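Local coordinates for conserved domain protein (Porphyromonas gingivalis, PDB 3PNN), which is probably a cytoplasmic glycosyltransferase with a Rossmann-like alpha/beta/alpha fold that forms glycosidic linkages, at residues A[125-129]-A[130-134]; A[283-286]-A[287-291]. All coordinates share one frame; numbering follows the deposited sequence.

Interaction 1: residues A[125-129]-A[130-134]; sequences DFYGR and NGFEV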
ATOM      1  N   ASP A 125       3.952   3.033  -6.132  1.00 26.17           N
ATOM      2  CA  ASP A 125       2.752   3.655  -6.706  1.00 25.94           C
ATOM      3  C   ASP A 125       2.742   5.147  -6.406  1.00 26.78           C
ATOM      4  O   ASP A 125       3.159   5.572  -5.324  1.00 26.18           O
ATOM      5  CB  ASP A 125       1.467   3.021  -6.151  1.00 25.14           C
ATOM      6  CG  ASP A 125       1.211   1.637  -6.720  1.00 34.97           C
ATOM      7  OD1 ASP A 125       0.712   1.532  -7.855  1.00 38.61           O
ATOM      8  OD2 ASP A 125       1.541   0.653  -6.045  1.00 39.11           O
ATOM      9  N   PHE A 126       2.251   5.934  -7.362  1.00 22.99           N
ATOM     10  CA  PHE A 126       2.104   7.372  -7.182  1.00 23.04           C
ATOM     11  C   PHE A 126       0.674   7.689  -6.751  1.00 23.42           C
ATOM     12  O   PHE A 126      -0.286   7.470  -7.505  1.00 25.88           O
ATOM     13  CB  PHE A 126       2.487   8.127  -8.471  1.00 26.15           C
ATOM     14  CG  PHE A 126       2.399   9.629  -8.352  1.00 23.41           C
ATOM     15  CD1 PHE A 126       3.539  10.394  -8.075  1.00 24.17           C
ATOM     16  CD2 PHE A 126       1.188  10.285  -8.544  1.00 25.63           C
ATOM     17  CE1 PHE A 126       3.467  11.785  -7.981  1.00 28.05           C
ATOM     18  CE2 PHE A 126       1.103  11.680  -8.449  1.00 29.22           C
ATOM     19  CZ  PHE A 126       2.242  12.432  -8.166  1.00 27.39           C
ATOM     20  N   TYR A 127       0.534   8.207  -5.534  1.00 23.01           N
ATOM     21  CA  TYR A 127      -0.787   8.422  -4.941  1.00 20.19           C
ATOM     22  C   TYR A 127      -1.325   9.850  -5.128  1.00 23.98           C
ATOM     23  O   TYR A 127      -2.537  10.069  -5.119  1.00 25.55           O
ATOM     24  CB  TYR A 127      -0.735   8.062  -3.463  1.00 20.03           C
ATOM     25  CG  TYR A 127      -0.547   6.581  -3.239  1.00 22.73           C
ATOM     26  CD1 TYR A 127      -1.636   5.713  -3.288  1.00 21.91           C
ATOM     27  CD2 TYR A 127       0.721   6.041  -3.002  1.00 23.30           C
ATOM     28  CE1 TYR A 127      -1.476   4.343  -3.097  1.00 27.79           C
ATOM     29  CE2 TYR A 127       0.886   4.668  -2.801  1.00 21.82           C
ATOM     30  CZ  TYR A 127      -0.225   3.830  -2.839  1.00 23.73           C
ATOM     31  OH  TYR A 127      -0.083   2.471  -2.643  1.00 26.70           O
ATOM     32  N   GLY A 128      -0.423  10.815  -5.283  1.00 25.28           N
ATOM     33  CA  GLY A 128      -0.802  12.210  -5.456  1.00 24.11           C
ATOM     34  C   GLY A 128      -0.919  12.966  -4.140  1.00 27.28           C
ATOM     35  O   GLY A 128      -1.288  12.405  -3.111  1.00 23.55           O
ATOM     36  N   ARG A 129      -0.611  14.255  -4.172  1.00 25.03           N
ATOM     37  CA  ARG A 129      -0.512  15.040  -2.944  1.00 22.39           C
ATOM     38  C   ARG A 129      -1.769  15.014  -2.089  1.00 22.57           C
ATOM     39  O   ARG A 129      -1.681  14.871  -0.867  1.00 24.90           O
ATOM     40  CB  ARG A 129      -0.153  16.485  -3.269  1.00 23.57           C
ATOM     41  CG  ARG A 129       0.070  17.335  -2.041  1.00 26.92           C
ATOM     42  CD  ARG A 129       0.653  18.688  -2.471  1.00 34.84           C
ATOM     43  NE  ARG A 129       0.888  19.566  -1.332  1.00 50.63           N
ATOM     44  CZ  ARG A 129       1.235  20.846  -1.445  1.00 55.17           C
ATOM     45  NH1 ARG A 129       1.366  21.386  -2.652  1.00 55.59           N
ATOM     46  NH2 ARG A 129       1.435  21.583  -0.354  1.00 47.48           N
ATOM     47  N   ASN A 130      -2.939  15.170  -2.703  1.00 21.83           N
ATOM     48  CA  ASN A 130      -4.169  15.211  -1.912  1.00 25.53           C
ATOM     49  C   ASN A 130      -4.514  13.892  -1.201  1.00 24.56           C
ATOM     50  O   ASN A 130      -5.231  13.897  -0.189  1.00 24.04           O
ATOM     51  CB  ASN A 130      -5.353  15.705  -2.746  1.00 25.34           C
ATOM     52  CG  ASN A 130      -6.548  16.030  -1.894  1.00 30.49           C
ATOM     53  OD1 ASN A 130      -6.548  17.014  -1.145  1.00 32.21           O
ATOM     54  ND2 ASN A 130      -7.570  15.203  -1.988  1.00 22.74           N
ATOM     55  N   GLY A 131      -4.006  12.772  -1.724  1.00 23.52           N
ATOM     56  CA  GLY A 131      -4.134  11.488  -1.050  1.00 23.88           C
ATOM     57  C   GLY A 131      -3.472  11.549   0.313  1.00 25.62           C
ATOM     58  O   GLY A 131      -4.061  11.178   1.330  1.00 24.63           O
ATOM     59  N   PHE A 132      -2.226  12.016   0.346  1.00 21.44           N
ATOM     60  CA  PHE A 132      -1.549  12.227   1.630  1.00 23.91           C
ATOM     61  C   PHE A 132      -2.233  13.257   2.517  1.00 22.92           C
ATOM     62  O   PHE A 132      -2.265  13.100   3.742  1.00 23.70           O
ATOM     63  CB  PHE A 132      -0.075  12.590   1.411  1.00 22.10           C
ATOM     64  CG  PHE A 132       0.702  11.485   0.782  1.00 24.28           C
ATOM     65  CD1 PHE A 132       1.229  10.467   1.565  1.00 22.53           C
ATOM     66  CD2 PHE A 132       0.838  11.413  -0.601  1.00 23.85           C
ATOM     67  CE1 PHE A 132       1.924   9.420   0.991  1.00 23.01           C
ATOM     68  CE2 PHE A 132       1.534  10.372  -1.186  1.00 25.21           C
ATOM     69  CZ  PHE A 132       2.079   9.365  -0.389  1.00 22.40           C
ATOM     70  N   GLU A 133      -2.776  14.319   1.923  1.00 22.66           N
ATOM     71  CA  GLU A 133      -3.451  15.348   2.724  1.00 23.56           C
ATOM     72  C   GLU A 133      -4.707  14.848   3.430  1.00 25.71           C
ATOM     73  O   GLU A 133      -4.887  15.095   4.625  1.00 22.42           O
ATOM     74  CB  GLU A 133      -3.794  16.587   1.874  1.00 20.60           C
ATOM     75  CG  GLU A 133      -2.532  17.314   1.374  1.00 25.72           C
ATOM     76  CD  GLU A 133      -2.855  18.458   0.417  1.00 38.99           C
ATOM     77  OE1 GLU A 133      -3.829  18.353  -0.366  1.00 38.10           O
ATOM     78  OE2 GLU A 133      -2.122  19.462   0.448  1.00 37.43           O
ATOM     79  N   VAL A 134      -5.586  14.157   2.712  1.00 22.25           N
ATOM     80  CA  VAL A 134      -6.811  13.687   3.368  1.00 24.11           C
ATOM     81  C   VAL A 134      -6.478  12.607   4.397  1.00 24.97           C
ATOM     82  O   VAL A 134      -7.110  12.516   5.457  1.00 24.00           O
ATOM     83  CB  VAL A 134      -7.875  13.160   2.365  1.00 26.60           C
ATOM     84  CG1 VAL A 134      -8.335  14.305   1.434  1.00 26.71           C
ATOM     85  CG2 VAL A 134      -7.346  11.961   1.572  1.00 26.58           C
TER
HETATM   86  O   HOH W   1       0.334  19.182   1.442  1.00 42.27           O
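Gly128 and Gly131 meet in a local contact across the N-terminus of helix 129-140, where the loop after strand 118-122 turns into the helix of this Rossmann-like alpha/beta/alpha fold. Gly128 holds the N-cap position. Its phi of 90° is one that glycine adopts readily. Gly128 O takes a weak bond from Gly131 N at 3.1 Å. One residue on, Arg129 O accepts an i to i+4 bond, from Glu133 N at 3.0 Å.

Inside the fold, Phe132 reaches back over the turn. Its CE2 packs on Tyr127 CB at 4.0 Å, while its CD2 lies 3.4 Å from Gly128 O. The Tyr127 hydroxyl is held elsewhere, by Met215 O and Asn122 N. Phe132 also touches Ser39 and Asp42 of helix 35-46.

Arg129 extends with CG anti to its own N (chi1 -176°) and passes Glu133 at a slant. The Arg129 NE to Glu133 OE2 salt bridge is long, 3.5 Å, with the oxygen well out of the guanidinium plane. No N-H of Arg129 points at OE2. The Arg129 side chain also touches Asp42 and Glu297. A water in the guanidinium plane adds a bridge, accepting from Arg129 NE at 2.9 Å and donating to Glu133 OE2 at 2.7 Å.

Interaction 2: residues A[283-286]-A[287-291]; sequences PGVV and AKLRE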
ATOM      1  N   PRO A 283       6.212   5.270 -20.244  1.00 30.38           N
ATOM      2  CA  PRO A 283       6.356   6.614 -20.827  1.00 28.71           C
ATOM      3  C   PRO A 283       5.228   7.569 -20.393  1.00 31.60           C
ATOM      4  O   PRO A 283       5.466   8.767 -20.240  1.00 30.94           O
ATOM      5  CB  PRO A 283       6.295   6.341 -22.335  1.00 31.64           C
ATOM      6  CG  PRO A 283       6.859   4.971 -22.461  1.00 35.26           C
ATOM      7  CD  PRO A 283       6.329   4.218 -21.269  1.00 33.60           C
ATOM      8  N   GLY A 284       4.032   7.042 -20.165  1.00 34.41           N
ATOM      9  CA  GLY A 284       2.918   7.879 -19.753  1.00 35.65           C
ATOM     10  C   GLY A 284       3.145   8.420 -18.358  1.00 38.73           C
ATOM     11  O   GLY A 284       2.779   9.553 -18.046  1.00 31.88           O
ATOM     12  N   VAL A 285       3.760   7.606 -17.509  1.00 30.41           N
ATOM     13  CA  VAL A 285       4.077   8.030 -16.154  1.00 29.66           C
ATOM     14  C   VAL A 285       5.194   9.076 -16.184  1.00 30.09           C
ATOM     15  O   VAL A 285       5.111  10.091 -15.496  1.00 29.67           O
ATOM     16  CB  VAL A 285       4.462   6.827 -15.259  1.00 28.11           C
ATOM     17  CG1 VAL A 285       4.885   7.318 -13.866  1.00 27.85           C
ATOM     18  CG2 VAL A 285       3.280   5.849 -15.159  1.00 26.84           C
ATOM     19  N   VAL A 286       6.242   8.823 -16.965  1.00 29.28           N
ATOM     20  CA  VAL A 286       7.284   9.831 -17.186  1.00 27.41           C
ATOM     21  C   VAL A 286       6.650  11.174 -17.603  1.00 31.51           C
ATOM     22  O   VAL A 286       6.993  12.240 -17.081  1.00 28.80           O
ATOM     23  CB  VAL A 286       8.286   9.383 -18.273  1.00 28.14           C
ATOM     24  CG1 VAL A 286       9.233  10.523 -18.645  1.00 29.71           C
ATOM     25  CG2 VAL A 286       9.094   8.143 -17.804  1.00 29.65           C
ATOM     26  N   ALA A 287       5.718  11.120 -18.543  1.00 32.45           N
ATOM     27  CA  ALA A 287       5.099  12.347 -19.040  1.00 35.19           C
ATOM     28  C   ALA A 287       4.275  13.054 -17.958  1.00 32.53           C
ATOM     29  O   ALA A 287       4.287  14.284 -17.860  1.00 31.97           O
ATOM     30  CB  ALA A 287       4.248  12.063 -20.283  1.00 32.54           C
ATOM     31  N   LYS A 288       3.562  12.297 -17.135  1.00 30.34           N
ATOM     32  CA  LYS A 288       2.730  12.907 -16.104  0.54 32.36           C
ATOM     33  C   LYS A 288       3.579  13.603 -15.047  1.00 36.28           C
ATOM     34  O   LYS A 288       3.248  14.700 -14.592  1.00 31.36           O
ATOM     35  CB  LYS A 288       1.821  11.873 -15.438  0.54 30.83           C
ATOM     36  CG  LYS A 288       0.920  12.474 -14.374  0.54 31.66           C
ATOM     37  CD  LYS A 288       0.000  13.540 -14.963  0.54 34.18           C
ATOM     38  CE  LYS A 288      -0.926  14.114 -13.908  0.54 35.87           C
ATOM     39  NZ  LYS A 288      -1.820  15.151 -14.492  0.54 40.40           N
ATOM     40  N   LEU A 289       4.680  12.970 -14.647  1.00 29.48           N
ATOM     41  CA  LEU A 289       5.561  13.602 -13.670  1.00 26.85           C
ATOM     42  C   LEU A 289       6.181  14.889 -14.245  1.00 32.21           C
ATOM     43  O   LEU A 289       6.380  15.880 -13.535  1.00 30.72           O
ATOM     44  CB  LEU A 289       6.665  12.629 -13.234  1.00 25.39           C
ATOM     45  CG  LEU A 289       6.167  11.428 -12.412  1.00 27.10           C
ATOM     46  CD1 LEU A 289       7.301  10.402 -12.236  1.00 28.13           C
ATOM     47  CD2 LEU A 289       5.620  11.853 -11.057  1.00 27.04           C
ATOM     48  N   ARG A 290       6.515  14.865 -15.529  1.00 32.00           N
ATOM     49  CA  ARG A 290       7.088  16.050 -16.178  1.00 32.35           C
ATOM     50  C   ARG A 290       6.061  17.189 -16.193  1.00 33.48           C
ATOM     51  O   ARG A 290       6.385  18.356 -15.916  1.00 32.36           O
ATOM     52  CB  ARG A 290       7.546  15.710 -17.603  1.00 35.68           C
ATOM     53  CG  ARG A 290       8.589  16.671 -18.170  1.00 59.59           C
ATOM     54  CD  ARG A 290       8.271  17.130 -19.594  1.00 71.60           C
ATOM     55  NE  ARG A 290       7.960  16.031 -20.508  1.00 83.45           N
ATOM     56  CZ  ARG A 290       6.769  15.841 -21.076  1.00 90.22           C
ATOM     57  NH1 ARG A 290       6.575  14.815 -21.896  1.00 85.54           N
ATOM     58  NH2 ARG A 290       5.769  16.680 -20.827  1.00 94.96           N
ATOM     59  N   GLU A 291       4.824  16.837 -16.517  1.00 31.18           N
ATOM     60  CA  GLU A 291       3.737  17.811 -16.555  0.52 35.89           C
ATOM     61  C   GLU A 291       3.436  18.428 -15.181  1.00 35.60           C
ATOM     62  O   GLU A 291       3.241  19.643 -15.073  1.00 35.92           O
ATOM     63  CB  GLU A 291       2.485  17.184 -17.178  0.52 41.46           C
ATOM     64  CG  GLU A 291       2.613  16.959 -18.686  0.52 43.25           C
ATOM     65  CD  GLU A 291       1.622  15.942 -19.228  0.52 52.72           C
ATOM     66  OE1 GLU A 291       0.662  15.596 -18.510  0.52 62.28           O
ATOM     67  OE2 GLU A 291       1.810  15.486 -20.378  0.52 52.24           O
TER
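Residues 283-286 and 287-291 form one unbroken run of alpha helix, with each carbonyl of the first segment bonded to the amide four residues later. Ala287 N donates to Pro283 O at 2.9 Å and Lys288 N to Gly284 O at 3.0 Å. Leu289 N donates to Val285 O at 3.0 Å, and this bond is nearly straight, with an N-H...O angle of 169°. Arg290 N completes the set with Val286 O at 3.1 Å. In the other three bonds the donor is tilted somewhat from the carbonyl plane.

The stretch belongs to helix 282-294, close to the C-terminal end of the Rossmann-like alpha/beta/alpha fold. Pro283 fits the first turn, where an amide N-H is not needed for bonding within the helix.

The buried side of the helix is apolar. Val285 CG1 meets Leu289 CD1 at 4.2 Å, one helical turn apart. Leu289 CG stands anti to its own carbonyl carbon (chi1 -68°), which lays CG at 3.5 Å from Val285 O. Phe274 touches Val285 and Lys288, Ile28 touches Leu289 and the partly exposed Val286, and Phe126 packs on Leu289. The side chain of Val286 also lies near a glycerol, probably from the crystallisation liquor.

Towards solvent, the contacts are small. Ala287 CB rests 3.5 Å from Pro283 O, on the same turn as the backbone bond. Arg290 CB touches Val286 O. Beyond it the Arg290 chain bends at its second and third torsions, which leaves one face of its guanidinium towards Ala287 O. That oxygen sits 4.1 Å above the guanidinium plane of Arg290 and is offset towards the rim.

In the fold
Interaction 1 opens a helix, while interaction 2 lies within another helix, nearer its start than its end. Their centres are about 16 Å apart, on the same side of the chain's centre. Interaction 1 is the deeper, about 12 Å from that centre against about 21 Å for interaction 2. It combines the helix's first backbone bonds, ring packing and a water-bridged charge pair. Interaction 2 relies on regular helix bonds and one aliphatic pair, and much of it faces solvent. The two touch directly: Phe126 CE1 packs on Leu289 CD2 at 3.8 Å. Phe126 also stacks on Phe274, which in turn touches Val285, so residues 125-129 and helix 282-294 share one apolar patch.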